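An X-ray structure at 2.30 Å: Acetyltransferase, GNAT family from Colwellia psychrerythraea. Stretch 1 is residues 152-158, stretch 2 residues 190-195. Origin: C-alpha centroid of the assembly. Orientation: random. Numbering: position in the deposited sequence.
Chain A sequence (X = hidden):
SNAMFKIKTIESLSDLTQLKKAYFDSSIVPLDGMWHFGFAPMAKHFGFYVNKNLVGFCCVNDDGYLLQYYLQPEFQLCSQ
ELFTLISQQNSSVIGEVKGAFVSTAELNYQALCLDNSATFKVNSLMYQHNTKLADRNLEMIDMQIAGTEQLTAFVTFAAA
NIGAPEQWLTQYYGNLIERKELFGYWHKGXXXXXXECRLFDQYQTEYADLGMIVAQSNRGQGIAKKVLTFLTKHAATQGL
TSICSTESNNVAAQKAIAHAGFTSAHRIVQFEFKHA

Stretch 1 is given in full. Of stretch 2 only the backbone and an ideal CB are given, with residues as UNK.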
# COMPACT_ATOMS: atom_id res chain seq x y z
N THR A 152 -11.85 -5.46 -1.52
CA THR A 152 -12.18 -5.07 -2.89
C THR A 152 -13.40 -4.16 -2.89
O THR A 152 -13.51 -3.24 -3.71
CB THR A 152 -12.43 -6.27 -3.92
OG1 THR A 152 -12.84 -5.69 -5.18
CG2 THR A 152 -13.57 -7.22 -3.46
N ALA A 153 -14.34 -4.44 -1.99
CA ALA A 153 -15.52 -3.60 -1.89
C ALA A 153 -15.12 -2.19 -1.45
O ALA A 153 -15.55 -1.19 -2.05
CB ALA A 153 -16.54 -4.23 -0.94
N PHE A 154 -14.24 -2.08 -0.46
CA PHE A 154 -13.76 -0.76 -0.09
C PHE A 154 -13.06 -0.04 -1.26
O PHE A 154 -13.25 1.15 -1.48
CB PHE A 154 -12.87 -0.85 1.12
CG PHE A 154 -13.62 -0.92 2.44
CD1 PHE A 154 -14.05 0.24 3.09
CD2 PHE A 154 -13.90 -2.12 3.03
CE1 PHE A 154 -14.73 0.15 4.33
CE2 PHE A 154 -14.59 -2.21 4.24
CZ PHE A 154 -15.01 -1.08 4.89
N VAL A 155 -12.24 -0.77 -1.99
CA VAL A 155 -11.45 -0.19 -3.11
C VAL A 155 -12.37 0.32 -4.20
O VAL A 155 -12.27 1.47 -4.64
CB VAL A 155 -10.41 -1.21 -3.66
CG1 VAL A 155 -9.94 -0.85 -5.08
CG2 VAL A 155 -9.21 -1.34 -2.65
N THR A 156 -13.31 -0.53 -4.58
CA THR A 156 -14.33 -0.12 -5.52
C THR A 156 -15.14 1.08 -5.02
O THR A 156 -15.38 2.04 -5.76
CB THR A 156 -15.30 -1.28 -5.74
OG1 THR A 156 -14.57 -2.38 -6.27
CG2 THR A 156 -16.40 -0.88 -6.68
N PHE A 157 -15.56 1.03 -3.76
CA PHE A 157 -16.27 2.17 -3.18
C PHE A 157 -15.44 3.50 -3.27
O PHE A 157 -15.92 4.52 -3.76
CB PHE A 157 -16.68 1.83 -1.73
CG PHE A 157 -17.41 2.94 -1.05
CD1 PHE A 157 -16.73 3.78 -0.19
CD2 PHE A 157 -18.77 3.16 -1.29
CE1 PHE A 157 -17.37 4.80 0.43
CE2 PHE A 157 -19.42 4.16 -0.67
CZ PHE A 157 -18.72 5.01 0.19
N ALA A 158 -14.17 3.45 -2.86
CA ALA A 158 -13.37 4.66 -2.90
C ALA A 158 -13.07 5.08 -4.33
O ALA A 158 -13.12 6.27 -4.63
CB ALA A 158 -12.09 4.50 -2.11
N UNK A 190 -24.32 -3.25 0.98
CA UNK A 190 -23.58 -2.16 0.32
C UNK A 190 -23.04 -1.11 1.30
O UNK A 190 -23.57 -0.91 2.40
CB UNK A 190 -24.49 -1.47 -0.70
N UNK A 191 -21.97 -0.46 0.87
CA UNK A 191 -21.24 0.50 1.66
C UNK A 191 -21.94 1.85 1.56
O UNK A 191 -22.08 2.36 0.47
CB UNK A 191 -19.78 0.59 1.20
N UNK A 192 -22.40 2.42 2.67
CA UNK A 192 -22.88 3.79 2.67
C UNK A 192 -21.72 4.76 2.94
O UNK A 192 -21.77 5.91 2.50
CB UNK A 192 -23.99 3.97 3.71
N UNK A 193 -20.69 4.32 3.64
CA UNK A 193 -19.55 5.17 3.89
C UNK A 193 -18.38 4.35 4.36
O UNK A 193 -18.58 3.27 4.88
CB UNK A 193 -19.89 6.25 4.92
N UNK A 194 -17.18 4.93 4.27
CA UNK A 194 -15.95 4.30 4.77
C UNK A 194 -15.31 5.26 5.74
O UNK A 194 -15.21 6.43 5.41
CB UNK A 194 -14.99 3.94 3.64
N UNK A 195 -14.83 4.78 6.87
CA UNK A 195 -14.19 5.65 7.84
C UNK A 195 -12.82 5.13 8.19
O UNK A 195 -12.61 3.90 8.25
CB UNK A 195 -15.05 5.78 9.10

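Stretch 1 is a helical segment: Thr156 N, Phe157 N and Ala158 N donate to Thr152 O, Ala153 O and Phe154 O at 2.9, 2.8 and 2.8 Å. With those backbone groups engaged, what it offers stretch 2 is mainly hydrocarbon, the rings of Phe154 and Phe157, so the test at each position is whether CA-to-CB leads to an aromatic surface.

Position 190 has extended backbone angles (-124/154), and its CA-to-CB bond points sideways. The ideal CB finds nothing of stretch 1 within 5.5 Å. Nothing here selects a side chain; a polar or charged one would be as acceptable as an aliphatic one. The deposited residue is Lys190, whose side chain comes no nearer than 7.4 Å, Lys190 CB to Phe157 CD2; it makes no contact with stretch 1 and touches a crystal neighbour instead.

Position 191 is different. Its CA-to-CB bond points toward the helix, and the ideal CB lies 3.7 Å from Phe157 CD2. Beyond it is a cleft lined by both rings and by the backbone at Ala153, with no charge to meet. Flexible aliphatic side chains suit this: leucine, isoleucine or methionine could reach in, valine would reach less far, and alanine would leave the far part of the cleft unfilled. The residue is Leu191, with 94 Å² covered by stretch 1. Its CB sits over a face of the Phe157 ring, 4.1 Å from the ring centroid and 28° off the normal. Its CD1 lies over a face of the Phe154 ring, 4.0 Å from that centroid and 17° off the normal; both are CH-pi contacts. The same CD1 is 3.6 Å from Phe157 CB and 4.0 Å from Ala153 O, the latter a packing contact. Chi1 is -94°, between wells, while chi2 is t.

At position 192 the chain turns a corner (phi/psi -88/-27), and CA-to-CB points away. Stretch 1 therefore sets little requirement on the side chain, and many types would fit. Leu192 is deposited; its side chain comes no nearer than 6.3 Å, Leu192 CB to Phe157 CE2, and its contact comes through the backbone, with Leu192 O 3.9 Å from Phe157 CZ.

Position 193 is extended (-165/161) and also points away, its ideal CB 5.0 Å from Phe157 CZ. The ring meets the main chain here, so the helix leaves the choice of side chain wide. Ala193 occupies it, with CA 3.8 Å from Phe157 CZ.

Position 194 turns back toward the helix. Its ideal CB is 3.9 Å from Phe154 CD1 and 4.1 Å from Phe157 CE1, so a single carbon already touches both rings. A small apolar residue suits best, alanine most simply; whether a longer one could pass between the rings is not settled by these distances. It is Ala194: CB lies at the edge of the Phe154 ring, 4.0 Å from Phe154 CD1, and 4.1 Å from Phe157 CE1.

Position 195 points away, with nothing of stretch 1 within 5.5 Å of its ideal CB. Its angles (-127/147) are ordinary for a strand and do not demand glycine, though Gly195 is deposited.

Stretch 2 (190-195) KLLAAG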
# COMPACT_ATOMS: atom_id res chain seq x y z
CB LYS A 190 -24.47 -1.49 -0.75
CG LYS A 190 -24.55 -2.26 -2.07
CD LYS A 190 -25.76 -1.82 -2.92
CE LYS A 190 -25.83 -2.60 -4.27
NZ LYS A 190 -24.89 -2.01 -5.34
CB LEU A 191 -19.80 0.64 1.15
CG LEU A 191 -18.79 -0.25 1.88
CD1 LEU A 191 -17.40 -0.06 1.28
CD2 LEU A 191 -18.78 0.06 3.42
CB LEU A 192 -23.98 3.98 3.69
CG LEU A 192 -25.28 3.24 3.39
CD1 LEU A 192 -26.32 3.47 4.46
CD2 LEU A 192 -25.83 3.62 2.00
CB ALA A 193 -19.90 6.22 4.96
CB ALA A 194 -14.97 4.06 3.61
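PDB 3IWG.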